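Local coordinates for protein TRAP dicarboxylate transporter, DctP subunit (Sulfurospirillum deleyianum, PDB 4OVS) that probably serves as the periplasmic solute-binding subunit of a TRAP transporter, capturing succinate or a related dicarboxylate for uptake, at residues A[166-180]-A[200-212]. Residues are numbered along the deposited sequence; the frame is centred on the assembly and turned at random.
Sequences QKFRIMSSHVLEAQF and QQGVVDGAENPLS
Phe-168 and Gly-206 form a single bridge between strands 167-170 and 206-209, which run in roughly the same direction, 35° apart, and are joined by backbone hydrogen bonds from Gly-206 N to Lys-167 O and from Arg-169 N to Gly-206 O. Lys-167 O is gripped twice, since Asp-205 N also donates to it at 2.8 Å. Asp-205 closes the same end with its side chain: OD2 takes Lys-167 N at 2.9 Å on its anti side, out of the carboxylate plane, while OD1 forms a salt bridge with Lys-154. Close packing at the bridge is evident from Phe-168, whose ring carbon CD1 lies 3.3 Å from Gly-206 C, where the glycine has no side chain to obstruct it.

Beyond the bridge the strands diverge, and waters mediate between them. One water accepts from Glu-208 N and donates to Arg-169 O; another donates to Glu-208 OE2 and accepts from Met-171 N. The Glu-208 carboxylate reaches helix 174-180 because CG sits between the backbone N and carbonyl carbon (chi1 50°) and the chain then extends. There Gln-179 NE2 donates to OE1 at 2.9 Å, with the oxygen almost in the amide plane but approached from above the carboxylate plane, the two planes standing 78° apart. OE1 is also hydrogen-bonded to His-231 NE2, and OE2, 3.5 Å from Leu-176 CD2, forms a salt bridge with Lys-148; these partners would be expected to stabilise a buried negative charge.

The Arg-169 guanidinium is linked to the second strand by a third water, which accepts from its NH1 and from Asn-209 ND2. NH1 also hydrogen-bonds a succinate, and NE is held by Leu-190 O. The water-bridged strand pair thus carries the succinate-binding arginine of this TRAP-type solute-binding fold.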
loop_
_atom_site.group_PDB
_atom_site.type_symbol
_atom_site.label_atom_id
_atom_site.label_comp_id
_atom_site.label_asym_id
_atom_site.label_seq_id
_atom_site.Cartn_x
_atom_site.Cartn_y
_atom_site.Cartn_z
ATOM N N GLN A 166 20.133 1.203 12.037
ATOM C CA GLN A 166 19.865 1.676 10.686
ATOM C C GLN A 166 18.618 2.569 10.607
ATOM O O GLN A 166 17.625 2.345 11.305
ATOM C CB GLN A 166 19.698 0.492 9.732
ATOM C CG GLN A 166 20.970 -0.319 9.492
ATOM C CD GLN A 166 20.839 -1.227 8.281
ATOM O OE1 GLN A 166 20.417 -0.798 7.204
ATOM N NE2 GLN A 166 21.183 -2.494 8.459
ATOM N N LYS A 167 18.685 3.584 9.751
ATOM C CA LYS A 167 17.552 4.461 9.489
ATOM C C LYS A 167 16.669 3.897 8.368
ATOM O O LYS A 167 17.154 3.569 7.273
ATOM C CB LYS A 167 18.028 5.856 9.088
ATOM C CG LYS A 167 18.707 6.665 10.184
ATOM C CD LYS A 167 18.556 8.166 9.888
ATOM C CE LYS A 167 19.136 9.067 10.978
ATOM N NZ LYS A 167 18.215 10.222 11.279
ATOM N N PHE A 168 15.373 3.793 8.628
ATOM C CA PHE A 168 14.449 3.286 7.628
ATOM C C PHE A 168 13.373 4.301 7.340
ATOM O O PHE A 168 12.809 4.890 8.262
ATOM C CB PHE A 168 13.796 1.991 8.118
ATOM C CG PHE A 168 14.674 0.768 7.996
ATOM C CD1 PHE A 168 14.639 -0.013 6.844
ATOM C CD2 PHE A 168 15.486 0.371 9.036
ATOM C CE1 PHE A 168 15.415 -1.130 6.720
ATOM C CE2 PHE A 168 16.280 -0.760 8.917
ATOM C CZ PHE A 168 16.238 -1.512 7.752
ATOM N N ARG A 169 13.081 4.532 6.064
ATOM C CA ARG A 169 11.844 5.222 5.710
ATOM C C ARG A 169 10.630 4.359 6.090
ATOM O O ARG A 169 10.651 3.146 5.902
ATOM C CB ARG A 169 11.806 5.497 4.203
ATOM C CG ARG A 169 10.623 6.351 3.741
ATOM C CD ARG A 169 9.509 5.465 3.242
ATOM N NE ARG A 169 8.269 6.182 2.968
ATOM C CZ ARG A 169 7.264 5.663 2.262
ATOM N NH1 ARG A 169 7.398 4.445 1.741
ATOM N NH2 ARG A 169 6.127 6.358 2.073
ATOM N N ILE A 170 9.585 4.985 6.619
ATOM C CA ILE A 170 8.279 4.333 6.783
ATOM C C ILE A 170 7.158 5.236 6.299
ATOM O O ILE A 170 7.316 6.453 6.206
ATOM C CB ILE A 170 7.956 4.040 8.239
ATOM C CG1 ILE A 170 8.099 5.309 9.079
ATOM C CG2 ILE A 170 8.867 2.963 8.762
ATOM C CD1 ILE A 170 7.549 5.145 10.509
HETATM N N MSE A 171 6.020 4.638 6.010
HETATM C CA MSE A 171 4.778 5.384 5.885
HETATM C C MSE A 171 4.326 5.826 7.281
HETATM O O MSE A 171 4.842 5.323 8.302
HETATM C CB MSE A 171 3.721 4.505 5.256
HETATM C CG MSE A 171 4.048 3.996 3.840
HETATM SE SE MSE A 171 2.725 2.588 3.274
HETATM C CE MSE A 171 3.263 1.150 4.482
ATOM N N SER A 172 3.354 6.739 7.328
ATOM C CA SER A 172 3.011 7.406 8.581
ATOM C C SER A 172 2.075 6.578 9.414
ATOM O O SER A 172 0.870 6.740 9.339
ATOM C CB SER A 172 2.328 8.744 8.336
ATOM O OG SER A 172 2.157 9.423 9.579
ATOM N N SER A 173 2.641 5.714 10.238
ATOM C CA SER A 173 1.858 4.777 10.998
ATOM C C SER A 173 2.568 4.425 12.277
ATOM O O SER A 173 3.722 4.004 12.243
ATOM C CB SER A 173 1.685 3.498 10.189
ATOM O OG SER A 173 1.170 2.462 11.017
ATOM N N HIS A 174 1.885 4.564 13.408
ATOM C CA HIS A 174 2.506 4.248 14.692
ATOM C C HIS A 174 2.888 2.782 14.777
ATOM O O HIS A 174 3.870 2.437 15.416
ATOM C CB HIS A 174 1.616 4.653 15.867
ATOM C CG HIS A 174 1.330 6.120 15.906
ATOM N ND1 HIS A 174 0.060 6.628 16.079
ATOM C CD2 HIS A 174 2.152 7.189 15.789
ATOM C CE1 HIS A 174 0.112 7.948 16.074
ATOM N NE2 HIS A 174 1.369 8.314 15.895
ATOM N N VAL A 175 2.174 1.914 14.075
ATOM C CA VAL A 175 2.526 0.497 14.135
ATOM C C VAL A 175 3.882 0.240 13.477
ATOM O O VAL A 175 4.734 -0.475 14.018
ATOM C CB VAL A 175 1.459 -0.387 13.490
ATOM C CG1 VAL A 175 2.092 -1.678 12.950
ATOM C CG2 VAL A 175 0.311 -0.665 14.494
ATOM N N LEU A 176 4.091 0.824 12.301
ATOM C CA LEU A 176 5.392 0.700 11.625
ATOM C C LEU A 176 6.539 1.323 12.394
ATOM O O LEU A 176 7.653 0.814 12.329
ATOM C CB LEU A 176 5.343 1.324 10.255
ATOM C CG LEU A 176 4.265 0.757 9.346
ATOM C CD1 LEU A 176 4.299 1.510 8.047
ATOM C CD2 LEU A 176 4.399 -0.748 9.111
ATOM N N GLU A 177 6.321 2.423 13.110
ATOM C CA GLU A 177 7.460 2.992 13.824
ATOM C C GLU A 177 7.784 2.129 15.033
ATOM O O GLU A 177 8.941 1.961 15.393
ATOM C CB GLU A 177 7.322 4.499 14.157
ATOM C CG GLU A 177 6.089 4.968 14.833
ATOM C CD GLU A 177 6.063 6.494 14.970
ATOM O OE1 GLU A 177 5.208 7.150 14.330
ATOM O OE2 GLU A 177 6.907 7.035 15.724
ATOM N N ALA A 178 6.759 1.560 15.639
ATOM C CA ALA A 178 6.949 0.589 16.705
ATOM C C ALA A 178 7.689 -0.657 16.183
ATOM O O ALA A 178 8.561 -1.203 16.848
ATOM C CB ALA A 178 5.598 0.211 17.288
ATOM N N GLN A 179 7.332 -1.107 14.990
ATOM C CA GLN A 179 7.895 -2.328 14.439
ATOM C C GLN A 179 9.410 -2.238 14.286
ATOM O O GLN A 179 10.113 -3.190 14.552
ATOM C CB GLN A 179 7.222 -2.649 13.088
ATOM C CG GLN A 179 8.038 -3.434 12.102
ATOM C CD GLN A 179 7.333 -3.591 10.748
ATOM O OE1 GLN A 179 6.317 -4.264 10.643
ATOM N NE2 GLN A 179 7.886 -2.964 9.713
ATOM N N PHE A 180 9.910 -1.092 13.856
ATOM C CA PHE A 180 11.334 -0.948 13.599
ATOM C C PHE A 180 12.083 -0.592 14.863
ATOM O O PHE A 180 13.268 -0.934 15.029
ATOM C CB PHE A 180 11.551 0.123 12.561
ATOM C CG PHE A 180 11.417 -0.366 11.165
ATOM C CD1 PHE A 180 12.444 -1.069 10.578
ATOM C CD2 PHE A 180 10.279 -0.101 10.436
ATOM C CE1 PHE A 180 12.341 -1.515 9.298
ATOM C CE2 PHE A 180 10.157 -0.557 9.134
ATOM C CZ PHE A 180 11.194 -1.262 8.565
ATOM N N GLN A 200 18.938 7.313 -2.383
ATOM C CA GLN A 200 20.080 7.696 -3.178
ATOM C C GLN A 200 21.076 8.597 -2.453
ATOM O O GLN A 200 22.274 8.506 -2.703
ATOM C CB GLN A 200 19.648 8.403 -4.449
ATOM C CG GLN A 200 20.823 8.666 -5.375
ATOM C CD GLN A 200 20.380 9.292 -6.649
ATOM O OE1 GLN A 200 20.455 8.679 -7.713
ATOM N NE2 GLN A 200 19.891 10.524 -6.560
ATOM N N GLN A 201 20.572 9.466 -1.578
ATOM C CA GLN A 201 21.374 10.502 -0.918
ATOM C C GLN A 201 21.799 10.129 0.505
ATOM O O GLN A 201 22.354 10.951 1.215
ATOM C CB GLN A 201 20.595 11.831 -0.879
ATOM C CG GLN A 201 20.358 12.425 -2.246
ATOM C CD GLN A 201 21.673 12.817 -2.921
ATOM O OE1 GLN A 201 22.117 12.194 -3.894
ATOM N NE2 GLN A 201 22.310 13.844 -2.384
ATOM N N GLY A 202 21.480 8.909 0.932
ATOM C CA GLY A 202 21.840 8.430 2.260
ATOM C C GLY A 202 21.025 8.957 3.417
ATOM O O GLY A 202 21.383 8.748 4.585
ATOM N N VAL A 203 19.925 9.644 3.126
ATOM C CA VAL A 203 19.114 10.206 4.207
ATOM C C VAL A 203 18.562 9.098 5.098
ATOM O O VAL A 203 18.419 9.299 6.300
ATOM C CB VAL A 203 17.948 11.062 3.684
ATOM C CG1 VAL A 203 16.982 11.447 4.827
ATOM C CG2 VAL A 203 18.484 12.290 2.987
ATOM N N VAL A 204 18.243 7.950 4.492
ATOM C CA VAL A 204 17.924 6.715 5.221
ATOM C C VAL A 204 18.770 5.563 4.641
ATOM O O VAL A 204 19.243 5.656 3.494
ATOM C CB VAL A 204 16.445 6.352 5.159
ATOM C CG1 VAL A 204 15.587 7.366 5.904
ATOM C CG2 VAL A 204 15.982 6.219 3.727
ATOM N N ASP A 205 18.974 4.502 5.426
ATOM C CA ASP A 205 19.731 3.340 4.975
ATOM C C ASP A 205 18.874 2.369 4.173
ATOM O O ASP A 205 19.315 1.832 3.167
ATOM C CB ASP A 205 20.341 2.606 6.166
ATOM C CG ASP A 205 21.253 3.483 6.979
ATOM O OD1 ASP A 205 22.112 4.198 6.390
ATOM O OD2 ASP A 205 21.112 3.452 8.213
ATOM N N GLY A 206 17.640 2.149 4.625
ATOM C CA GLY A 206 16.762 1.187 3.983
ATOM C C GLY A 206 15.274 1.532 3.997
ATOM O O GLY A 206 14.881 2.631 4.359
ATOM N N ALA A 207 14.460 0.574 3.561
ATOM C CA ALA A 207 13.027 0.740 3.479
ATOM C C ALA A 207 12.342 -0.631 3.469
ATOM O O ALA A 207 13.006 -1.671 3.454
ATOM C CB ALA A 207 12.664 1.543 2.217
ATOM N N GLU A 208 11.011 -0.634 3.473
ATOM C CA GLU A 208 10.224 -1.851 3.302
ATOM C C GLU A 208 9.227 -1.595 2.181
ATOM O O GLU A 208 8.556 -0.570 2.176
ATOM C CB GLU A 208 9.504 -2.191 4.589
ATOM C CG GLU A 208 8.723 -1.025 5.202
ATOM C CD GLU A 208 7.662 -1.470 6.275
ATOM O OE1 GLU A 208 7.779 -2.565 6.859
ATOM O OE2 GLU A 208 6.707 -0.718 6.513
ATOM N N ASN A 209 9.172 -2.498 1.209
ATOM C CA ASN A 209 8.301 -2.335 0.056
ATOM C C ASN A 209 7.809 -3.655 -0.487
ATOM O O ASN A 209 8.481 -4.671 -0.365
ATOM C CB ASN A 209 9.014 -1.647 -1.093
ATOM C CG ASN A 209 9.465 -0.250 -0.745
ATOM O OD1 ASN A 209 10.589 -0.055 -0.310
ATOM N ND2 ASN A 209 8.581 0.702 -0.862
ATOM N N PRO A 210 6.632 -3.631 -1.118
ATOM C CA PRO A 210 6.251 -4.748 -1.945
ATOM C C PRO A 210 7.115 -4.717 -3.214
ATOM O O PRO A 210 7.654 -3.674 -3.516
ATOM C CB PRO A 210 4.784 -4.475 -2.233
ATOM C CG PRO A 210 4.636 -3.033 -2.088
ATOM C CD PRO A 210 5.606 -2.577 -1.095
ATOM N N LEU A 211 7.288 -5.846 -3.887
ATOM C CA LEU A 211 8.203 -5.940 -5.043
ATOM C C LEU A 211 7.767 -5.017 -6.157
ATOM O O LEU A 211 8.596 -4.508 -6.927
ATOM C CB LEU A 211 8.309 -7.390 -5.561
ATOM C CG LEU A 211 8.977 -8.367 -4.608
ATOM C CD1 LEU A 211 9.213 -9.720 -5.301
ATOM C CD2 LEU A 211 10.300 -7.796 -4.094
ATOM N N SER A 212 6.467 -4.759 -6.217
ATOM C CA SER A 212 5.880 -3.905 -7.237
ATOM C C SER A 212 6.488 -2.490 -7.188
ATOM O O SER A 212 7.016 -1.971 -8.165
ATOM C CB SER A 212 4.353 -3.840 -6.979
ATOM O OG SER A 212 4.068 -3.260 -5.672
HETATM O O HOH W 1 9.451 2.612 1.159
HETATM O O HOH W 2 9.502 1.791 3.811
HETATM O O HOH W 3 6.715 1.830 5.118
#